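Local atomic coordinates of superoxide dismutase (Candida albicans, PDB entry 4GUN), a protein that probably protects the cell from superoxide radicals, converting them at a manganese centre into hydrogen peroxide and molecular oxygen. Residues Val64-Gln67 with Gln68-Phe72; Ile158-Pro161 with His162-Pro165; Lys189-Trp192 with Asn193-Trp197. The protein carries 2 engineered substitutions. All coordinates share one frame; numbering follows the deposited sequence.

Interaction 1. Residues Val64-Gln67 with Gln68-Phe72; sequences VEIQ and QNIKF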
ATOM      1  N   VAL A  64       6.837  15.039  -6.431  1.00 13.30           N
ATOM      2  CA  VAL A  64       6.484  13.652  -6.090  1.00 13.60           C
ATOM      3  C   VAL A  64       6.520  13.391  -4.589  1.00 17.17           C
ATOM      4  O   VAL A  64       5.570  12.828  -4.059  1.00 17.80           O
ATOM      5  CB  VAL A  64       7.253  12.607  -6.951  1.00 18.40           C
ATOM      6  CG1 VAL A  64       7.173  11.209  -6.343  1.00 18.86           C
ATOM      7  CG2 VAL A  64       6.709  12.590  -8.381  1.00 17.95           C
ATOM      8  N   GLU A  65       7.561  13.883  -3.898  1.00 14.33           N
ATOM      9  CA  GLU A  65       7.726  13.739  -2.448  1.00 13.67           C
ATOM     10  C   GLU A  65       6.611  14.436  -1.642  1.00 15.90           C
ATOM     11  O   GLU A  65       6.082  13.828  -0.708  1.00 15.55           O
ATOM     12  CB  GLU A  65       9.137  14.220  -2.019  1.00 14.81           C
ATOM     13  CG  GLU A  65       9.489  13.981  -0.555  1.00 25.01           C
ATOM     14  CD  GLU A  65       9.854  12.569  -0.116  1.00 44.33           C
ATOM     15  OE1 GLU A  65       9.569  11.603  -0.861  1.00 26.75           O
ATOM     16  OE2 GLU A  65      10.408  12.428   1.000  1.00 37.64           O
ATOM     17  N   ILE A  66       6.247  15.696  -2.028  1.00 10.81           N
ATOM     18  CA  ILE A  66       5.252  16.571  -1.384  1.00 10.12           C
ATOM     19  C   ILE A  66       3.817  16.023  -1.496  1.00 11.07           C
ATOM     20  O   ILE A  66       3.013  16.243  -0.586  1.00  9.71           O
ATOM     21  CB  ILE A  66       5.370  18.063  -1.884  1.00 13.58           C
ATOM     22  CG1 ILE A  66       6.749  18.683  -1.518  1.00 14.06           C
ATOM     23  CG2 ILE A  66       4.257  18.955  -1.310  1.00 14.76           C
ATOM     24  CD1 ILE A  66       7.172  19.894  -2.420  1.00 14.97           C
ATOM     25  N   GLN A  67       3.486  15.330  -2.592  1.00  8.62           N
ATOM     26  CA  GLN A  67       2.146  14.741  -2.790  1.00  9.23           C
ATOM     27  C   GLN A  67       1.645  13.936  -1.587  1.00 11.56           C
ATOM     28  O   GLN A  67       0.473  14.063  -1.219  1.00  9.68           O
ATOM     29  CB  GLN A  67       2.084  13.852  -4.047  1.00 11.00           C
ATOM     30  CG  GLN A  67       2.165  14.590  -5.359  1.00 27.24           C
ATOM     31  CD  GLN A  67       1.486  15.937  -5.351  1.00 48.50           C
ATOM     32  OE1 GLN A  67       0.275  16.067  -5.143  1.00 45.31           O
ATOM     33  NE2 GLN A  67       2.266  16.973  -5.599  1.00 37.76           N
ATOM     34  N   GLN A  68       2.531  13.137  -0.964  1.00  9.60           N
ATOM     35  CA  GLN A  68       2.192  12.337   0.225  1.00  9.82           C
ATOM     36  C   GLN A  68       1.706  13.223   1.381  1.00 11.94           C
ATOM     37  O   GLN A  68       0.751  12.858   2.055  1.00 12.18           O
ATOM     38  CB  GLN A  68       3.382  11.452   0.669  1.00 11.34           C
ATOM     39  CG  GLN A  68       3.053  10.371   1.735  1.00 19.68           C
ATOM     40  CD  GLN A  68       1.759   9.603   1.531  1.00 28.64           C
ATOM     41  OE1 GLN A  68       1.440   9.116   0.436  1.00 16.48           O
ATOM     42  NE2 GLN A  68       0.997   9.446   2.606  1.00 20.29           N
ATOM     43  N   ASN A  69       2.330  14.401   1.566  1.00  8.39           N
ATOM     44  CA  ASN A  69       1.965  15.343   2.631  1.00  8.21           C
ATOM     45  C   ASN A  69       0.661  16.043   2.341  1.00 11.88           C
ATOM     46  O   ASN A  69      -0.071  16.378   3.272  1.00 10.90           O
ATOM     47  CB  ASN A  69       3.103  16.328   2.903  1.00 11.28           C
ATOM     48  CG  ASN A  69       4.372  15.638   3.321  1.00 29.73           C
ATOM     49  OD1 ASN A  69       4.345  14.565   3.935  1.00 18.68           O
ATOM     50  ND2 ASN A  69       5.506  16.198   2.925  1.00 22.83           N
ATOM     51  N   ILE A  70       0.335  16.203   1.042  1.00  9.67           N
ATOM     52  CA  ILE A  70      -0.918  16.788   0.599  1.00 10.81           C
ATOM     53  C   ILE A  70      -2.063  15.833   0.941  1.00 14.25           C
ATOM     54  O   ILE A  70      -3.024  16.239   1.592  1.00 14.35           O
ATOM     55  CB  ILE A  70      -0.853  17.175  -0.904  1.00 13.86           C
ATOM     56  CG1 ILE A  70       0.109  18.384  -1.104  1.00 15.02           C
ATOM     57  CG2 ILE A  70      -2.261  17.482  -1.445  1.00 12.56           C
ATOM     58  CD1 ILE A  70       0.539  18.596  -2.581  1.00 23.06           C
ATOM     59  N   LYS A  71      -1.935  14.565   0.522  1.00 12.54           N
ATOM     60  CA  LYS A  71      -2.870  13.468   0.793  1.00 12.35           C
ATOM     61  C   LYS A  71      -3.135  13.348   2.300  1.00 14.02           C
ATOM     62  O   LYS A  71      -4.289  13.325   2.715  1.00 12.19           O
ATOM     63  CB  LYS A  71      -2.308  12.134   0.244  1.00 14.89           C
ATOM     64  CG  LYS A  71      -3.304  10.964   0.275  1.00 26.83           C
ATOM     65  CD  LYS A  71      -2.679   9.606  -0.115  1.00 36.14           C
ATOM     66  CE  LYS A  71      -1.937   8.942   1.037  1.00 50.14           C
ATOM     67  NZ  LYS A  71      -1.695   7.478   0.832  1.00 46.23           N
ATOM     68  N   PHE A  72      -2.056  13.312   3.103  1.00 11.96           N
ATOM     69  CA  PHE A  72      -2.113  13.120   4.552  1.00 11.20           C
ATOM     70  C   PHE A  72      -2.765  14.253   5.312  1.00 13.28           C
ATOM     71  O   PHE A  72      -3.713  14.018   6.063  1.00 12.63           O
ATOM     72  CB  PHE A  72      -0.709  12.809   5.116  1.00 12.48           C
ATOM     73  CG  PHE A  72      -0.677  12.454   6.583  1.00 12.77           C
ATOM     74  CD1 PHE A  72      -1.142  11.220   7.027  1.00 13.67           C
ATOM     75  CD2 PHE A  72      -0.155  13.344   7.521  1.00 15.15           C
ATOM     76  CE1 PHE A  72      -1.100  10.883   8.381  1.00 14.56           C
ATOM     77  CE2 PHE A  72      -0.092  12.999   8.879  1.00 17.57           C
ATOM     78  CZ  PHE A  72      -0.554  11.767   9.298  1.00 15.14           C
TER
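Ile66 and Ile70, one helical turn apart, carry the apolar part of this contact, a worked example of i to i+4 packing. Methyl CG2 of Ile66 lies 3.9 Å from CD1 of Ile70, the two side chains crossing obliquely. The same CD1 also meets the amide of Gln67: OE1 of Gln67 is 3.6 Å from CD1 of Ile70, and the two chains run side by side in the same direction. The bend of Gln67 at chi2 (-35°) folds its amide back along the helix, where NE2 is hydrogen-bonded to the carbonyl of Val63. Buried OE1 has no polar partner in the model, which would be expected to carry some energetic cost.

The backbone bonds are those of an alpha-helix. Ile70 N donates to Ile66 O over 3.1 Å, and Lys71 N to Gln67 O over 3.0 Å with a nearly straight N-H...O angle of 175°. Asn69 N adds a weak second bond to Ile66 O.

Within helix 60-85, Ile66, Gln67 and Ile70 lean on Leu51 of helix 26-56, its partner in the alpha-hairpin. Glu65 is hydrogen-bonded to Ser159 of the second subunit and Gln68 to Gln130 of the third, so one short piece of helix serves hairpin and assembly together.

Interaction 2. Residues Ile158-Pro161 with His162-Pro165; sequences ISAP and HLVP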
ATOM      1  N   ILE A 158     -12.733   9.476   1.699  1.00  9.13           N
ATOM      2  CA  ILE A 158     -13.685   9.162   0.631  1.00  9.14           C
ATOM      3  C   ILE A 158     -13.506  10.278  -0.400  1.00 13.17           C
ATOM      4  O   ILE A 158     -14.030  11.376  -0.230  1.00 12.64           O
ATOM      5  CB  ILE A 158     -15.132   9.010   1.186  1.00 12.34           C
ATOM      6  CG1 ILE A 158     -15.187   7.935   2.322  1.00 12.59           C
ATOM      7  CG2 ILE A 158     -16.146   8.693   0.071  1.00 12.23           C
ATOM      8  CD1 ILE A 158     -14.486   6.582   2.041  1.00 10.50           C
ATOM      9  N   SER A 159     -12.649  10.042  -1.400  1.00 11.15           N
ATOM     10  CA  SER A 159     -12.342  11.102  -2.362  1.00 10.98           C
ATOM     11  C   SER A 159     -12.858  10.861  -3.770  1.00 16.33           C
ATOM     12  O   SER A 159     -12.805  11.781  -4.612  1.00 14.41           O
ATOM     13  CB  SER A 159     -10.851  11.418  -2.358  1.00 13.41           C
ATOM     14  OG  SER A 159     -10.113  10.300  -2.810  1.00 19.81           O
ATOM     15  N   ALA A 160     -13.381   9.636  -4.029  1.00 14.38           N
ATOM     16  CA  ALA A 160     -13.947   9.309  -5.335  1.00 14.78           C
ATOM     17  C   ALA A 160     -15.154  10.229  -5.584  1.00 20.11           C
ATOM     18  O   ALA A 160     -16.003  10.339  -4.693  1.00 19.44           O
ATOM     19  CB  ALA A 160     -14.373   7.853  -5.376  1.00 15.62           C
ATOM     20  N   PRO A 161     -15.215  10.961  -6.732  1.00 17.45           N
ATOM     21  CA  PRO A 161     -16.355  11.866  -6.977  1.00 17.19           C
ATOM     22  C   PRO A 161     -17.746  11.232  -6.839  1.00 20.04           C
ATOM     23  O   PRO A 161     -18.630  11.875  -6.296  1.00 19.64           O
ATOM     24  CB  PRO A 161     -16.109  12.370  -8.400  1.00 19.26           C
ATOM     25  CG  PRO A 161     -14.647  12.233  -8.591  1.00 24.26           C
ATOM     26  CD  PRO A 161     -14.279  10.973  -7.872  1.00 19.43           C
ATOM     27  N   HIS A 162     -17.924   9.973  -7.263  1.00 16.34           N
ATOM     28  CA  HIS A 162     -19.223   9.272  -7.190  1.00 16.07           C
ATOM     29  C   HIS A 162     -19.590   8.777  -5.774  1.00 16.44           C
ATOM     30  O   HIS A 162     -20.636   8.144  -5.600  1.00 15.41           O
ATOM     31  CB  HIS A 162     -19.240   8.094  -8.180  1.00 17.12           C
ATOM     32  CG  HIS A 162     -18.320   6.975  -7.793  1.00 20.67           C
ATOM     33  ND1 HIS A 162     -18.792   5.844  -7.148  1.00 22.69           N
ATOM     34  CD2 HIS A 162     -16.978   6.872  -7.926  1.00 22.47           C
ATOM     35  CE1 HIS A 162     -17.729   5.088  -6.922  1.00 22.04           C
ATOM     36  NE2 HIS A 162     -16.615   5.667  -7.374  1.00 22.35           N
ATOM     37  N   LEU A 163     -18.725   9.029  -4.774  1.00 12.43           N
ATOM     38  CA  LEU A 163     -18.976   8.564  -3.408  1.00 12.72           C
ATOM     39  C   LEU A 163     -19.138   9.716  -2.432  1.00 16.23           C
ATOM     40  O   LEU A 163     -18.435  10.720  -2.548  1.00 16.36           O
ATOM     41  CB  LEU A 163     -17.863   7.632  -2.920  1.00 12.79           C
ATOM     42  CG  LEU A 163     -17.762   6.241  -3.543  1.00 17.11           C
ATOM     43  CD1 LEU A 163     -16.484   5.548  -3.073  1.00 17.03           C
ATOM     44  CD2 LEU A 163     -18.984   5.369  -3.200  1.00 17.94           C
ATOM     45  N   VAL A 164     -20.065   9.563  -1.463  1.00 11.69           N
ATOM     46  CA  VAL A 164     -20.366  10.592  -0.460  1.00  9.87           C
ATOM     47  C   VAL A 164     -20.143  10.042   0.951  1.00 12.56           C
ATOM     48  O   VAL A 164     -20.803   9.068   1.317  1.00 11.33           O
ATOM     49  CB  VAL A 164     -21.816  11.135  -0.601  1.00 12.44           C
ATOM     50  CG1 VAL A 164     -22.028  12.363   0.286  1.00 11.25           C
ATOM     51  CG2 VAL A 164     -22.173  11.445  -2.055  1.00 11.91           C
ATOM     52  N   PRO A 165     -19.257  10.657   1.774  1.00 10.16           N
ATOM     53  CA  PRO A 165     -19.132  10.189   3.168  1.00  9.81           C
ATOM     54  C   PRO A 165     -20.386  10.622   3.967  1.00 10.05           C
ATOM     55  O   PRO A 165     -20.806  11.780   3.877  1.00  8.52           O
ATOM     56  CB  PRO A 165     -17.827  10.846   3.653  1.00 11.86           C
ATOM     57  CG  PRO A 165     -17.649  12.060   2.787  1.00 14.94           C
ATOM     58  CD  PRO A 165     -18.412  11.849   1.506  1.00 10.70           C
TER
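Ala160 and Leu163 close a type I beta turn through a hydrogen bond from Leu163 N to Ala160 O of 3.0 Å, after which the chain runs back at 150° to its former direction. The N-H points fairly straight at the oxygen (159°), although the donor stands well above the carbonyl plane rather than on a lone pair. Pro161 and His162 occupy the two corners, and the ring of Pro161 restrains its phi to a value suited to the first corner.

The side chains of Ile158, Ala160, His162 and Leu163 gather on one face of the reversal. CB of Ala160 meets two neighbours on the same side, 3.7 Å from NE2 of His162 and 3.9 Å from CD1 of Leu163. His162 reaches this methyl because chi1 of 69° sets CG between its own backbone N and carbonyl carbon; the imidazole then has CG of Leu163 over one face, displaced toward the rim. ND1 of His162 is hydrogen-bonded to OD1 of Asn140, which should limit rotation of the ring.

Farther from the corner, CG2 of Ile158 approaches CB of Leu163 at 3.6 Å, the two side chains crossing at about a right angle. Ile158 and Pro165 instead slide past each other in opposite directions, with CB of Ile158 4.1 Å from CB of Pro165. Ile158 also packs on Phe136, Val138 and Val150 of the sheet. At the subunit boundary, Lys61 of the second subunit donates to the carbonyl of Leu163 and, weakly, to that of Ala160.

Proline at the first corner is well suited to a type I turn; here the turn leads into strand 163-170, which within this chain is outermost in the antiparallel sheet of the C-terminal domain of iron/manganese superoxide dismutases.

Interaction 3. Residues Lys189-Trp192 with Asn193-Trp197; sequences KAIW and NVINW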
ATOM      1  N   LYS A 189     -18.364   0.742  20.586  1.00 10.58           N
ATOM      2  CA  LYS A 189     -19.696   0.560  21.160  1.00 11.06           C
ATOM      3  C   LYS A 189     -20.251   1.916  21.673  1.00 16.00           C
ATOM      4  O   LYS A 189     -21.332   2.338  21.265  1.00 16.08           O
ATOM      5  CB  LYS A 189     -19.629  -0.499  22.289  1.00 13.03           C
ATOM      6  CG  LYS A 189     -20.989  -1.033  22.739  1.00 21.27           C
ATOM      7  CD  LYS A 189     -20.865  -2.208  23.725  1.00 35.36           C
ATOM      8  CE  LYS A 189     -20.810  -3.576  23.065  1.00 58.75           C
ATOM      9  NZ  LYS A 189     -22.135  -4.012  22.532  1.00 71.49           N
ATOM     10  N   ALA A 190     -19.463   2.623  22.492  1.00 13.47           N
ATOM     11  CA  ALA A 190     -19.824   3.895  23.109  1.00 13.02           C
ATOM     12  C   ALA A 190     -20.105   5.094  22.197  1.00 13.69           C
ATOM     13  O   ALA A 190     -20.968   5.902  22.543  1.00 12.07           O
ATOM     14  CB  ALA A 190     -18.787   4.269  24.149  1.00 14.07           C
ATOM     15  N   ILE A 191     -19.361   5.252  21.092  1.00  9.34           N
ATOM     16  CA  ILE A 191     -19.474   6.424  20.197  1.00  8.00           C
ATOM     17  C   ILE A 191     -20.863   6.627  19.572  1.00 11.45           C
ATOM     18  O   ILE A 191     -21.242   7.765  19.312  1.00 10.38           O
ATOM     19  CB  ILE A 191     -18.317   6.479  19.132  1.00 10.26           C
ATOM     20  CG1 ILE A 191     -18.170   7.912  18.516  1.00  8.95           C
ATOM     21  CG2 ILE A 191     -18.472   5.400  18.055  1.00 10.37           C
ATOM     22  CD1 ILE A 191     -16.829   8.204  17.866  1.00 16.46           C
ATOM     23  N   TRP A 192     -21.597   5.535  19.299  1.00  8.76           N
ATOM     24  CA  TRP A 192     -22.928   5.610  18.683  1.00 10.28           C
ATOM     25  C   TRP A 192     -23.950   6.426  19.483  1.00 14.04           C
ATOM     26  O   TRP A 192     -24.837   7.022  18.889  1.00 13.72           O
ATOM     27  CB  TRP A 192     -23.443   4.221  18.298  1.00  9.87           C
ATOM     28  CG  TRP A 192     -22.552   3.573  17.285  1.00 11.44           C
ATOM     29  CD1 TRP A 192     -21.584   2.646  17.525  1.00 14.33           C
ATOM     30  CD2 TRP A 192     -22.459   3.904  15.896  1.00 11.94           C
ATOM     31  NE1 TRP A 192     -20.944   2.317  16.357  1.00 14.29           N
ATOM     32  CE2 TRP A 192     -21.444   3.092  15.341  1.00 16.23           C
ATOM     33  CE3 TRP A 192     -23.170   4.778  15.050  1.00 13.69           C
ATOM     34  CZ2 TRP A 192     -21.117   3.130  13.983  1.00 16.06           C
ATOM     35  CZ3 TRP A 192     -22.811   4.852  13.711  1.00 15.66           C
ATOM     36  CH2 TRP A 192     -21.794   4.039  13.189  1.00 16.42           C
ATOM     37  N   ASN A 193     -23.747   6.532  20.810  1.00 10.18           N
ATOM     38  CA  ASN A 193     -24.548   7.341  21.732  1.00  8.95           C
ATOM     39  C   ASN A 193     -24.400   8.864  21.448  1.00 10.88           C
ATOM     40  O   ASN A 193     -25.262   9.638  21.846  1.00  9.16           O
ATOM     41  CB  ASN A 193     -24.174   7.024  23.166  1.00  5.24           C
ATOM     42  CG  ASN A 193     -24.432   5.600  23.571  1.00 19.70           C
ATOM     43  OD1 ASN A 193     -25.570   5.183  23.755  1.00 19.83           O
ATOM     44  ND2 ASN A 193     -23.379   4.806  23.696  1.00 14.21           N
ATOM     45  N   VAL A 194     -23.338   9.280  20.734  1.00  8.25           N
ATOM     46  CA  VAL A 194     -23.124  10.702  20.376  1.00  8.24           C
ATOM     47  C   VAL A 194     -23.050  10.948  18.877  1.00 11.66           C
ATOM     48  O   VAL A 194     -22.615  12.023  18.446  1.00 11.59           O
ATOM     49  CB  VAL A 194     -21.979  11.422  21.165  1.00 12.25           C
ATOM     50  CG1 VAL A 194     -22.365  11.643  22.625  1.00 12.01           C
ATOM     51  CG2 VAL A 194     -20.640  10.689  21.033  1.00 11.75           C
ATOM     52  N   ILE A 195     -23.482   9.962  18.072  1.00 10.08           N
ATOM     53  CA  ILE A 195     -23.473  10.120  16.624  1.00  9.93           C
ATOM     54  C   ILE A 195     -24.637  11.007  16.182  1.00 13.23           C
ATOM     55  O   ILE A 195     -25.776  10.790  16.591  1.00 13.41           O
ATOM     56  CB  ILE A 195     -23.363   8.761  15.880  1.00 12.24           C
ATOM     57  CG1 ILE A 195     -21.926   8.161  16.000  1.00 12.56           C
ATOM     58  CG2 ILE A 195     -23.832   8.843  14.414  1.00 10.95           C
ATOM     59  CD1 ILE A 195     -20.728   9.036  15.460  1.00 15.36           C
ATOM     60  N   ASN A 196     -24.330  12.030  15.388  1.00  9.54           N
ATOM     61  CA  ASN A 196     -25.327  12.968  14.876  1.00  8.79           C
ATOM     62  C   ASN A 196     -25.911  12.454  13.543  1.00 13.10           C
ATOM     63  O   ASN A 196     -25.372  12.734  12.471  1.00 13.21           O
ATOM     64  CB  ASN A 196     -24.701  14.341  14.711  1.00  8.35           C
ATOM     65  CG  ASN A 196     -25.665  15.428  14.298  1.00 25.56           C
ATOM     66  OD1 ASN A 196     -26.860  15.217  14.093  1.00 21.09           O
ATOM     67  ND2 ASN A 196     -25.152  16.613  14.132  1.00 20.18           N
ATOM     68  N   TRP A 197     -27.012  11.687  13.631  1.00  8.40           N
ATOM     69  CA  TRP A 197     -27.704  11.139  12.471  1.00  7.73           C
ATOM     70  C   TRP A 197     -28.454  12.194  11.644  1.00 12.72           C
ATOM     71  O   TRP A 197     -28.762  11.919  10.486  1.00 12.54           O
ATOM     72  CB  TRP A 197     -28.621   9.974  12.862  1.00  6.15           C
ATOM     73  CG  TRP A 197     -27.895   8.708  13.213  1.00  7.21           C
ATOM     74  CD1 TRP A 197     -27.735   8.173  14.459  1.00 10.13           C
ATOM     75  CD2 TRP A 197     -27.277   7.790  12.299  1.00  7.38           C
ATOM     76  NE1 TRP A 197     -27.060   6.975  14.378  1.00  9.56           N
ATOM     77  CE2 TRP A 197     -26.776   6.710  13.062  1.00 11.01           C
ATOM     78  CE3 TRP A 197     -27.133   7.753  10.899  1.00  8.87           C
ATOM     79  CZ2 TRP A 197     -26.086   5.632  12.478  1.00 10.71           C
ATOM     80  CZ3 TRP A 197     -26.440   6.693  10.328  1.00 10.38           C
ATOM     81  CH2 TRP A 197     -25.966   5.626  11.110  1.00 10.67           C
TER
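The end of helix 184-191 and the connection to helix 197-205 show how a helix can end in a 3-10 turn while Ile191, Trp192, Ile195 and Trp197 pack against one another in the C-terminal domain. Trp192 and Ile195 lie alongside each other, pointing the same way, with CE3 of Trp192 3.7 Å from CG1 of Ile195. The two indoles meet rim to rim: CZ3 of Trp192 comes within 3.6 Å of CZ2 of Trp197, and their six-membered rings are only 18° from parallel, neither lying over the other. CG2 of Ile195 sits above one face of Trp197, toward its rim. CG1 of Ile191 touches CD1 of Ile195 at 4.1 Å.

Polar groups hold this last turn. ND2 of Asn193 donates to the carbonyl of Ala190 over 2.9 Å, the oxygen lying close to the amide plane of Asn193; chi1 of -62°, with CG beside the backbone N, turns the amide back to that carbonyl. A weak bond from Asn193 N ends on the same oxygen. Val194 N donates to Ile191 O over 3.0 Å, continuing the i to i+3 pattern.

Asn196 N-caps the next helix through weak bonds to OD1, and Trp192 NE1 is hydrogen-bonded to Asn123. Ile191 lies about 6 Å, side chain to side chain, from the manganese ligand Asp170. The chemistry implies a division of labour: one side-chain amide and successive backbone N-H groups serve the carbonyls at the helix end, with indole rims and isoleucine methyls packing together on the buried side.

In the fold
The three contacts are all local, yet their chemistry follows their place in the fold. Interaction 3 is buried, touches no other subunit and relies on indoles and isoleucines, with Ile191 near the metal ligand Asp170 and an asparagine amide tending the helix end. Interaction 2, at the surface, is made by a turn and a strand start, while interaction 1 is partly buried within a single regular helix. Interactions 2 and 3 both lie in the C-terminal domain and reach strand 133-140. Interaction 1 belongs to the alpha-hairpin domain, but like interaction 2 it faces the second subunit. Interactions 1 and 3 lie on opposite sides of the chain's centre, about 32 Å apart between centres.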